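Local structure of putative hemin transport system, substrate-binding protein (Burkholderia cenocepacia J2315, 5GIZ) at residues A[80-83]-A[84-88]; A[101-104]-A[105-109]; A[123-126]-A[127-131]. The protein binds heme in the periplasm and probably hands it to an inner-membrane transporter as part of a bacterial heme-uptake system. All coordinates share one frame; numbering follows the deposited sequence.

In the fold
The three contacts are short runs of helix. Contacts 1 and 2 lie in the N-terminal lobe, on helices 79-87 and 101-114, and contact 3 on helix 118-141, which joins the lobes. Contacts 2 and 3 are neighbours, with centres 11 Å apart. A salt bridge of 2.8 Å joins Arg105 NH2 to Asp129 OD2, and Phe128 packs on Val101 and Val104. Contact 1 stands apart, its centre 26 Å from that of contact 2 and 35 Å from that of contact 3. No heme is bound here. Of the residues known to bind it, Gln54 lies about 9 Å, side chain to side chain, from both Ile82 of contact 1 and Lys107 of contact 2. Contact 3 is away from these residues.

Contact 1 (A[80-83]-A[84-88]); sequences TAIA and QVKGA
Gln84, Val85, Lys86 and Gly87 each donate a backbone N-H to the carbonyl four residues back, on Thr80, Ala81, Ile82 and Ala83, in regular alpha-helical geometry. The straightest of these bonds runs from Lys86 N to Ile82 O at 3.0 Å, with an N-H...O angle of 170°. The same pair makes the main side-chain contact. Lys86 CG sits beside its own backbone N (chi1 -75°), which turns the chain back over the preceding turn. The chain is extended from there on. Its start passes the Ile82 carbonyl, with CG 3.5 Å from Ile82 O. Its far end reaches the CG2 branch of Ile82, which lies 3.7 Å from Lys86 CE. The ammonium is close to the same methyl, with NZ 3.9 Å from Ile82 CG2.

Helix 79-87 is the crossover of a beta-alpha-beta unit, joining strand 69-72 to the parallel strand 91-94 in the N-terminal lobe. Val85 belongs to its buried side. Its CG2 lies 3.5 Å from Ala81 O, and the side chain packs on Leu62 of helix 59-64 and on Val92. Gln84 touches the previous turn through CB, 3.6 Å from Thr80 O. Its extended chain carries the amide away from that carbonyl, and the side chain lies against Ala59 and Glu60. After this turn, Ala88 N is bonded to Val85 O at 3.2 Å.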
ATOM      1  N   THR A  80      12.426  19.516   3.042  1.00 25.72           N
ATOM      2  CA  THR A  80      13.282  20.422   2.304  0.51 26.08           C
ATOM      3  C   THR A  80      13.220  20.166   0.791  1.00 25.53           C
ATOM      4  O   THR A  80      13.341  21.102   0.001  1.00 26.44           O
ATOM      5  CB  THR A  80      14.750  20.300   2.761  0.51 26.98           C
ATOM      6  OG1 THR A  80      15.070  18.916   2.950  0.51 26.73           O
ATOM      7  CG2 THR A  80      14.962  21.036   4.064  0.51 27.35           C
ATOM      8  N   ALA A  81      13.063  18.908   0.398  1.00 26.04           N
ATOM      9  CA  ALA A  81      12.972  18.564  -1.035  1.00 24.17           C
ATOM     10  C   ALA A  81      11.632  19.090  -1.608  1.00 23.86           C
ATOM     11  O   ALA A  81      11.597  19.793  -2.621  1.00 23.63           O
ATOM     12  CB  ALA A  81      13.145  17.065  -1.260  1.00 25.19           C
ATOM     13  N   ILE A  82      10.540  18.851  -0.906  1.00 23.59           N
ATOM     14  CA  ILE A  82       9.242  19.366  -1.357  1.00 23.80           C
ATOM     15  C   ILE A  82       9.296  20.885  -1.453  1.00 25.02           C
ATOM     16  O   ILE A  82       8.782  21.516  -2.391  1.00 24.48           O
ATOM     17  CB  ILE A  82       8.093  18.922  -0.425  1.00 24.69           C
ATOM     18  CG1 ILE A  82       7.901  17.413  -0.441  1.00 24.93           C
ATOM     19  CG2 ILE A  82       6.794  19.600  -0.824  1.00 25.15           C
ATOM     20  CD1 ILE A  82       7.512  16.840  -1.801  1.00 24.57           C
ATOM     21  N   ALA A  83       9.904  21.508  -0.457  1.00 24.69           N
ATOM     22  CA  ALA A  83       9.973  22.944  -0.462  1.00 24.82           C
ATOM     23  C   ALA A  83      10.784  23.470  -1.664  1.00 24.39           C
ATOM     24  O   ALA A  83      10.419  24.495  -2.252  1.00 25.23           O
ATOM     25  CB  ALA A  83      10.566  23.416   0.849  1.00 24.99           C
ATOM     26  N   GLN A  84      11.894  22.808  -1.999  1.00 25.16           N
ATOM     27  CA  GLN A  84      12.693  23.202  -3.155  1.00 25.75           C
ATOM     28  C   GLN A  84      11.877  23.094  -4.461  1.00 24.87           C
ATOM     29  O   GLN A  84      11.994  23.949  -5.349  1.00 24.41           O
ATOM     30  CB  GLN A  84      13.982  22.372  -3.257  1.00 27.49           C
ATOM     31  CG  GLN A  84      14.942  22.878  -4.318  1.00 30.26           C
ATOM     32  CD  GLN A  84      16.260  22.102  -4.390  1.00 31.92           C
ATOM     33  OE1 GLN A  84      16.629  21.374  -3.460  1.00 33.26           O
ATOM     34  NE2 GLN A  84      16.962  22.246  -5.512  1.00 34.03           N
ATOM     35  N   VAL A  85      11.039  22.061  -4.569  1.00 22.85           N
ATOM     36  CA  VAL A  85      10.220  21.889  -5.786  1.00 22.00           C
ATOM     37  C   VAL A  85       9.148  22.970  -5.923  1.00 22.17           C
ATOM     38  O   VAL A  85       8.958  23.585  -7.007  1.00 21.84           O
ATOM     39  CB  VAL A  85       9.580  20.476  -5.825  1.00 20.18           C
ATOM     40  CG1 VAL A  85       8.546  20.330  -6.965  1.00 20.06           C
ATOM     41  CG2 VAL A  85      10.663  19.401  -5.926  1.00 19.78           C
ATOM     42  N   LYS A  86       8.479  23.271  -4.812  1.00 23.18           N
ATOM     43  CA  LYS A  86       7.499  24.323  -4.801  1.00 23.50           C
ATOM     44  C   LYS A  86       8.175  25.660  -5.091  1.00 23.76           C
ATOM     45  O   LYS A  86       7.641  26.477  -5.831  1.00 23.97           O
ATOM     46  CB  LYS A  86       6.819  24.377  -3.431  1.00 24.33           C
ATOM     47  CG  LYS A  86       5.801  23.248  -3.203  1.00 24.73           C
ATOM     48  CD  LYS A  86       5.160  23.407  -1.836  1.00 26.80           C
ATOM     49  CE  LYS A  86       4.286  22.235  -1.463  1.00 28.20           C
ATOM     50  NZ  LYS A  86       3.977  22.224  -0.000  1.00 30.38           N
ATOM     51  N   GLY A  87       9.370  25.863  -4.537  1.00 24.57           N
ATOM     52  CA  GLY A  87      10.107  27.101  -4.742  1.00 26.59           C
ATOM     53  C   GLY A  87      10.562  27.357  -6.161  1.00 26.52           C
ATOM     54  O   GLY A  87      10.897  28.504  -6.517  1.00 28.08           O
ATOM     55  N   ALA A  88      10.609  26.307  -6.982  1.00 25.69           N
ATOM     56  CA  ALA A  88      10.945  26.424  -8.414  1.00 25.98           C
ATOM     57  C   ALA A  88       9.697  26.724  -9.255  1.00 26.81           C
ATOM     58  O   ALA A  88       9.761  26.794 -10.492  1.00 29.39           O
ATOM     59  CB  ALA A  88      11.594  25.139  -8.912  1.00 25.07           C
TER

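Contact 2 (A[101-104]-A[105-109]); sequences VESV and RAKIT
Arg105 and Glu102 form an i to i+3 salt bridge on the first turns of helix 101-114, which follows the parallel sheet of the N-terminal lobe. Arg105 NH1 donates to Glu102 OE2 at 2.8 Å. The N-H...O angle is 154°, and OE2 accepts with its syn lone pair, on the side of the other oxygen. The carboxylate meets the guanidinium at its edge and close to its plane, but the two flat groups are turned 76° against each other. The pair therefore makes one close bond and not a flat two-bond fork. Two bends bring the groups together: Glu102 folds at chi2 and Arg105 at chi3. OE2 also rests on the aliphatic part of the arginine, 3.5 Å from Arg105 CD. The root of that chain passes the helix backbone, with Arg105 CG 3.4 Å from Val101 O. NH2 of the same guanidinium binds Asp129 of helix 118-141, so Arg105 is held between two acids. This holds for the conformer described, one of two in the model.

Val104 is buried on another face of the helix, against Phe128, Leu255 and Phe251. Val104 O accepts a hydrogen bond from Ile108 N at 3.0 Å. The apolar ends of the two residues meet more loosely, with Val104 CG1 4.4 Å from Ile108 CD1. Lys107 runs out in extended form, and its NZ forms a salt bridge with Glu97 and a hydrogen bond to Phe251 O. On the way, its CG passes 3.4 Å from Ser103 O.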
ATOM      1  N   VAL A 101     -11.167   2.721   2.810  1.00 14.53           N
ATOM      2  CA  VAL A 101     -11.704   2.758   1.482  1.00 15.21           C
ATOM      3  C   VAL A 101     -12.074   4.187   1.100  1.00 14.75           C
ATOM      4  O   VAL A 101     -11.815   4.604  -0.033  1.00 14.00           O
ATOM      5  CB  VAL A 101     -12.879   1.776   1.209  1.00 17.04           C
ATOM      6  CG1 VAL A 101     -14.028   2.106   2.087  1.00 18.07           C
ATOM      7  CG2 VAL A 101     -13.286   1.777  -0.272  1.00 17.86           C
ATOM      8  N   GLU A 102     -12.585   4.991   2.035  1.00 14.44           N
ATOM      9  CA  GLU A 102     -12.912   6.364   1.630  1.00 15.03           C
ATOM     10  C   GLU A 102     -11.690   7.137   1.189  1.00 14.61           C
ATOM     11  O   GLU A 102     -11.766   7.990   0.278  1.00 14.47           O
ATOM     12  CB  GLU A 102     -13.610   7.118   2.752  1.00 15.70           C
ATOM     13  CG  GLU A 102     -14.229   8.414   2.254  1.00 16.70           C
ATOM     14  CD  GLU A 102     -15.344   8.058   1.284  1.00 17.06           C
ATOM     15  OE1 GLU A 102     -16.351   7.466   1.721  1.00 18.85           O
ATOM     16  OE2 GLU A 102     -15.115   8.293   0.096  1.00 18.40           O
ATOM     17  N   SER A 103     -10.565   6.906   1.848  1.00 15.04           N
ATOM     18  CA  SER A 103      -9.331   7.571   1.512  1.00 16.26           C
ATOM     19  C   SER A 103      -8.895   7.196   0.051  1.00 15.35           C
ATOM     20  O   SER A 103      -8.365   8.041  -0.665  1.00 16.17           O
ATOM     21  CB  SER A 103      -8.270   7.141   2.550  1.00 18.55           C
ATOM     22  OG  SER A 103      -7.058   7.772   2.260  1.00 20.96           O
ATOM     23  N   VAL A 104      -9.186   5.978  -0.403  1.00 13.89           N
ATOM     24  CA  VAL A 104      -8.828   5.580  -1.750  1.00 13.21           C
ATOM     25  C   VAL A 104      -9.754   6.315  -2.711  1.00 13.03           C
ATOM     26  O   VAL A 104      -9.323   6.791  -3.759  1.00 12.51           O
ATOM     27  CB  VAL A 104      -8.994   4.076  -2.003  1.00 12.92           C
ATOM     28  CG1 VAL A 104      -8.683   3.698  -3.438  1.00 12.93           C
ATOM     29  CG2 VAL A 104      -8.193   3.297  -0.991  1.00 13.14           C
ATOM     30  N   ARG A 105     -11.049   6.352  -2.353  1.00 13.19           N
ATOM     31  CA  ARG A 105     -12.017   7.063  -3.200  0.70 13.73           C
ATOM     32  C   ARG A 105     -11.623   8.533  -3.369  1.00 13.88           C
ATOM     33  O   ARG A 105     -11.767   9.110  -4.480  1.00 13.94           O
ATOM     34  CB  ARG A 105     -13.413   6.957  -2.609  0.70 14.21           C
ATOM     35  CG  ARG A 105     -13.848   5.509  -2.559  0.70 14.10           C
ATOM     36  CD  ARG A 105     -15.149   5.367  -1.878  0.70 14.27           C
ATOM     37  NE  ARG A 105     -16.218   5.645  -2.810  0.70 14.41           N
ATOM     38  CZ  ARG A 105     -17.151   6.580  -2.689  0.70 14.41           C
ATOM     39  NH1 ARG A 105     -17.127   7.502  -1.688  0.70 14.94           N
ATOM     40  NH2 ARG A 105     -18.132   6.612  -3.627  0.70 14.20           N
ATOM     41  N   ALA A 106     -11.052   9.148  -2.327  1.00 14.05           N
ATOM     42  CA  ALA A 106     -10.580  10.524  -2.411  1.00 14.77           C
ATOM     43  C   ALA A 106      -9.345  10.658  -3.304  1.00 14.14           C
ATOM     44  O   ALA A 106      -9.163  11.660  -3.959  1.00 14.25           O
ATOM     45  CB  ALA A 106     -10.292  11.078  -1.014  1.00 14.79           C
ATOM     46  N   LYS A 107      -8.506   9.639  -3.353  1.00 13.84           N
ATOM     47  CA  LYS A 107      -7.386   9.629  -4.280  1.00 13.95           C
ATOM     48  C   LYS A 107      -7.938   9.585  -5.724  1.00 13.40           C
ATOM     49  O   LYS A 107      -7.467  10.256  -6.612  1.00 13.27           O
ATOM     50  CB  LYS A 107      -6.455   8.434  -4.037  1.00 14.55           C
ATOM     51  CG  LYS A 107      -5.660   8.481  -2.743  1.00 15.50           C
ATOM     52  CD  LYS A 107      -4.802   7.242  -2.527  1.00 15.41           C
ATOM     53  CE  LYS A 107      -4.397   7.045  -1.062  1.00 15.71           C
ATOM     54  NZ  LYS A 107      -3.453   5.889  -0.900  1.00 15.15           N
ATOM     55  N   ILE A 108      -8.948   8.744  -5.947  1.00 12.98           N
ATOM     56  CA  ILE A 108      -9.519   8.657  -7.301  1.00 13.10           C
ATOM     57  C   ILE A 108     -10.062  10.017  -7.756  1.00 13.54           C
ATOM     58  O   ILE A 108      -9.704  10.516  -8.812  1.00 13.97           O
ATOM     59  CB  ILE A 108     -10.606   7.562  -7.399  1.00 12.87           C
ATOM     60  CG1 ILE A 108      -9.949   6.178  -7.206  1.00 12.24           C
ATOM     61  CG2 ILE A 108     -11.358   7.595  -8.729  1.00 13.21           C
ATOM     62  CD1 ILE A 108     -10.924   5.042  -6.989  1.00 12.26           C
ATOM     63  N   THR A 109     -10.913  10.619  -6.942  1.00 13.70           N
ATOM     64  CA  THR A 109     -11.551  11.851  -7.355  1.00 14.86           C
ATOM     65  C   THR A 109     -10.550  13.005  -7.347  1.00 15.05           C
ATOM     66  O   THR A 109     -10.614  13.897  -8.217  1.00 15.79           O
ATOM     67  CB  THR A 109     -12.774  12.189  -6.444  1.00 15.10           C
ATOM     68  OG1 THR A 109     -12.402  12.351  -5.072  1.00 16.63           O
ATOM     69  CG2 THR A 109     -13.795  11.079  -6.585  1.00 15.52           C
TER

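Contact 3 (A[123-126]-A[127-131]); sequences ALLQ and RFDRD
The long helix 118-141 links the two lobes of this periplasmic binding protein, and Leu124 meets Arg127 on one of its turns. The two side chains cross at about a right angle. Leu124 sends its CD1 methyl over one face of the Arg127 guanidinium, 3.4 Å from Arg127 NH2. The arginine chain is bent at chi3 (-59°), which folds the guanidinium back along the helix. Leu124 CA lies over the same face, 3.7 Å above the plane and toward its rim. The start of the chain lies against the backbone, with Arg127 CG 3.3 Å from Ala123 O. Leu124 reaches in the same region to Ala21 and Leu22 of helix 13-23.

Backbone bonds of the i to i+4 kind hold the turn. Phe128 N donates to Leu124 O at 2.9 Å, and Asp129 N does the same to Leu125 O. A single long helix between two lobes is the hallmark of the periplasmic proteins that bind siderophores, heme and vitamin B12. Phe128 is on its buried side. With CG anti to the backbone N (chi1 178°), the ring points out of the turn, into helices 101-114 and 255-269.

The side chains of Asp129 and Leu125 cross at a slant. Asp129 OD2 is 3.9 Å from Leu125 CG, while the carboxylate is engaged by Arg105. The carboxylate carbon also comes close to the preceding turn, with Asp129 CG 3.2 Å from Leu125 O. On the exposed side, Arg130 bends back toward Gln126. The backbone carbonyl O of Gln126 lies over one face of the Arg130 guanidinium, 4.0 Å from Arg130 NH1. The side chains meet through Gln126 CG, 4.1 Å from Arg130 NH1 in the conformer described, one of two for this glutamine.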
ATOM      1  N   ALA A 123     -15.944   7.521 -13.814  1.00 18.17           N
ATOM      2  CA  ALA A 123     -16.068   6.143 -14.329  1.00 17.96           C
ATOM      3  C   ALA A 123     -15.264   5.165 -13.484  1.00 16.89           C
ATOM      4  O   ALA A 123     -15.721   4.086 -13.155  1.00 17.52           O
ATOM      5  CB  ALA A 123     -15.622   6.086 -15.774  1.00 18.79           C
ATOM      6  N   LEU A 124     -14.049   5.579 -13.173  1.00 15.69           N
ATOM      7  CA  LEU A 124     -13.182   4.737 -12.314  1.00 14.90           C
ATOM      8  C   LEU A 124     -13.820   4.545 -10.936  1.00 14.64           C
ATOM      9  O   LEU A 124     -13.815   3.452 -10.386  1.00 14.43           O
ATOM     10  CB  LEU A 124     -11.812   5.351 -12.162  1.00 14.89           C
ATOM     11  CG  LEU A 124     -10.805   4.619 -11.258  1.00 14.69           C
ATOM     12  CD1 LEU A 124     -10.643   3.140 -11.659  1.00 15.05           C
ATOM     13  CD2 LEU A 124      -9.458   5.320 -11.220  1.00 14.63           C
ATOM     14  N   LEU A 125     -14.408   5.602 -10.371  1.00 15.07           N
ATOM     15  CA  LEU A 125     -15.030   5.490  -9.059  1.00 14.83           C
ATOM     16  C   LEU A 125     -16.213   4.508  -9.077  1.00 15.03           C
ATOM     17  O   LEU A 125     -16.418   3.735  -8.171  1.00 14.04           O
ATOM     18  CB  LEU A 125     -15.449   6.896  -8.543  1.00 15.82           C
ATOM     19  CG  LEU A 125     -15.976   6.900  -7.105  1.00 16.67           C
ATOM     20  CD1 LEU A 125     -14.851   6.539  -6.147  1.00 17.16           C
ATOM     21  CD2 LEU A 125     -16.586   8.234  -6.737  1.00 17.23           C
ATOM     22  N   GLN A 126     -17.004   4.560 -10.131  0.80 14.31           N
ATOM     23  CA  GLN A 126     -18.131   3.685 -10.244  0.80 15.50           C
ATOM     24  C   GLN A 126     -17.674   2.218 -10.321  0.80 15.34           C
ATOM     25  O   GLN A 126     -18.239   1.366  -9.668  0.80 15.14           O
ATOM     26  CB  GLN A 126     -18.929   4.116 -11.448  0.80 17.08           C
ATOM     27  CG  GLN A 126     -20.116   3.271 -11.766  0.80 18.78           C
ATOM     28  CD  GLN A 126     -20.726   3.714 -13.098  0.80 20.88           C
ATOM     29  OE1 GLN A 126     -20.141   3.510 -14.161  0.80 26.04           O
ATOM     30  NE2 GLN A 126     -21.821   4.366 -13.041  0.80 21.94           N
ATOM     31  N   ARG A 127     -16.609   1.940 -11.078  1.00 15.73           N
ATOM     32  CA  ARG A 127     -16.051   0.562 -11.170  1.00 17.24           C
ATOM     33  C   ARG A 127     -15.507   0.103  -9.830  1.00 15.49           C
ATOM     34  O   ARG A 127     -15.780  -0.995  -9.341  1.00 15.14           O
ATOM     35  CB  ARG A 127     -14.884   0.489 -12.189  1.00 21.17           C
ATOM     36  CG  ARG A 127     -15.248   0.855 -13.612  1.00 27.52           C
ATOM     37  CD  ARG A 127     -14.307   0.299 -14.683  1.00 33.86           C
ATOM     38  NE  ARG A 127     -12.898   0.695 -14.577  1.00 39.81           N
ATOM     39  CZ  ARG A 127     -12.380   1.860 -14.977  1.00 43.58           C
ATOM     40  NH1 ARG A 127     -13.133   2.830 -15.518  1.00 44.07           N
ATOM     41  NH2 ARG A 127     -11.075   2.056 -14.832  1.00 49.54           N
ATOM     42  N   PHE A 128     -14.694   0.968  -9.223  1.00 13.56           N
ATOM     43  CA  PHE A 128     -14.122   0.719  -7.935  1.00 12.67           C
ATOM     44  C   PHE A 128     -15.207   0.383  -6.907  1.00 12.37           C
ATOM     45  O   PHE A 128     -15.101  -0.609  -6.169  1.00 11.96           O
ATOM     46  CB  PHE A 128     -13.295   1.927  -7.496  1.00 12.37           C
ATOM     47  CG  PHE A 128     -12.706   1.775  -6.160  1.00 12.27           C
ATOM     48  CD1 PHE A 128     -13.415   2.141  -5.033  1.00 12.34           C
ATOM     49  CD2 PHE A 128     -11.410   1.295  -5.992  1.00 12.23           C
ATOM     50  CE1 PHE A 128     -12.882   2.061  -3.777  1.00 12.55           C
ATOM     51  CE2 PHE A 128     -10.868   1.202  -4.741  1.00 12.51           C
ATOM     52  CZ  PHE A 128     -11.586   1.586  -3.614  1.00 12.31           C
ATOM     53  N   ASP A 129     -16.262   1.193  -6.869  1.00 12.44           N
ATOM     54  CA  ASP A 129     -17.338   0.990  -5.897  1.00 12.81           C
ATOM     55  C   ASP A 129     -18.089  -0.312  -6.087  1.00 13.12           C
ATOM     56  O   ASP A 129     -18.405  -0.985  -5.128  1.00 13.22           O
ATOM     57  CB  ASP A 129     -18.340   2.145  -5.934  1.00 13.16           C
ATOM     58  CG  ASP A 129     -17.817   3.422  -5.297  1.00 13.58           C
ATOM     59  OD1 ASP A 129     -16.748   3.411  -4.636  1.00 13.42           O
ATOM     60  OD2 ASP A 129     -18.490   4.502  -5.411  1.00 13.81           O
ATOM     61  N   ARG A 130     -18.278  -0.722  -7.354  1.00 14.10           N
ATOM     62  CA  ARG A 130     -18.900  -2.003  -7.661  1.00 15.38           C
ATOM     63  C   ARG A 130     -17.983  -3.124  -7.191  1.00 14.35           C
ATOM     64  O   ARG A 130     -18.422  -4.083  -6.551  1.00 14.18           O
ATOM     65  CB  ARG A 130     -19.183  -2.069  -9.172  1.00 17.67           C
ATOM     66  CG  ARG A 130     -19.877  -3.309  -9.658  1.00 20.81           C
ATOM     67  CD  ARG A 130     -20.324  -3.088 -11.098  1.00 23.53           C
ATOM     68  NE  ARG A 130     -19.222  -2.843 -12.058  1.00 26.42           N
ATOM     69  CZ  ARG A 130     -19.029  -1.739 -12.799  1.00 28.86           C
ATOM     70  NH1 ARG A 130     -19.852  -0.682 -12.740  1.00 30.81           N
ATOM     71  NH2 ARG A 130     -17.984  -1.693 -13.644  1.00 29.25           N
ATOM     72  N   ASP A 131     -16.714  -3.011  -7.523  1.00 13.44           N
ATOM     73  CA  ASP A 131     -15.787  -4.035  -7.091  1.00 13.39           C
ATOM     74  C   ASP A 131     -15.664  -4.110  -5.568  1.00 12.50           C
ATOM     75  O   ASP A 131     -15.515  -5.200  -4.970  1.00 12.72           O
ATOM     76  CB  ASP A 131     -14.416  -3.817  -7.704  1.00 14.13           C
ATOM     77  CG  ASP A 131     -14.395  -4.039  -9.206  1.00 15.96           C
ATOM     78  OD1 ASP A 131     -15.302  -4.641  -9.781  1.00 19.11           O
ATOM     79  OD2 ASP A 131     -13.441  -3.627  -9.834  1.00 17.99           O
TER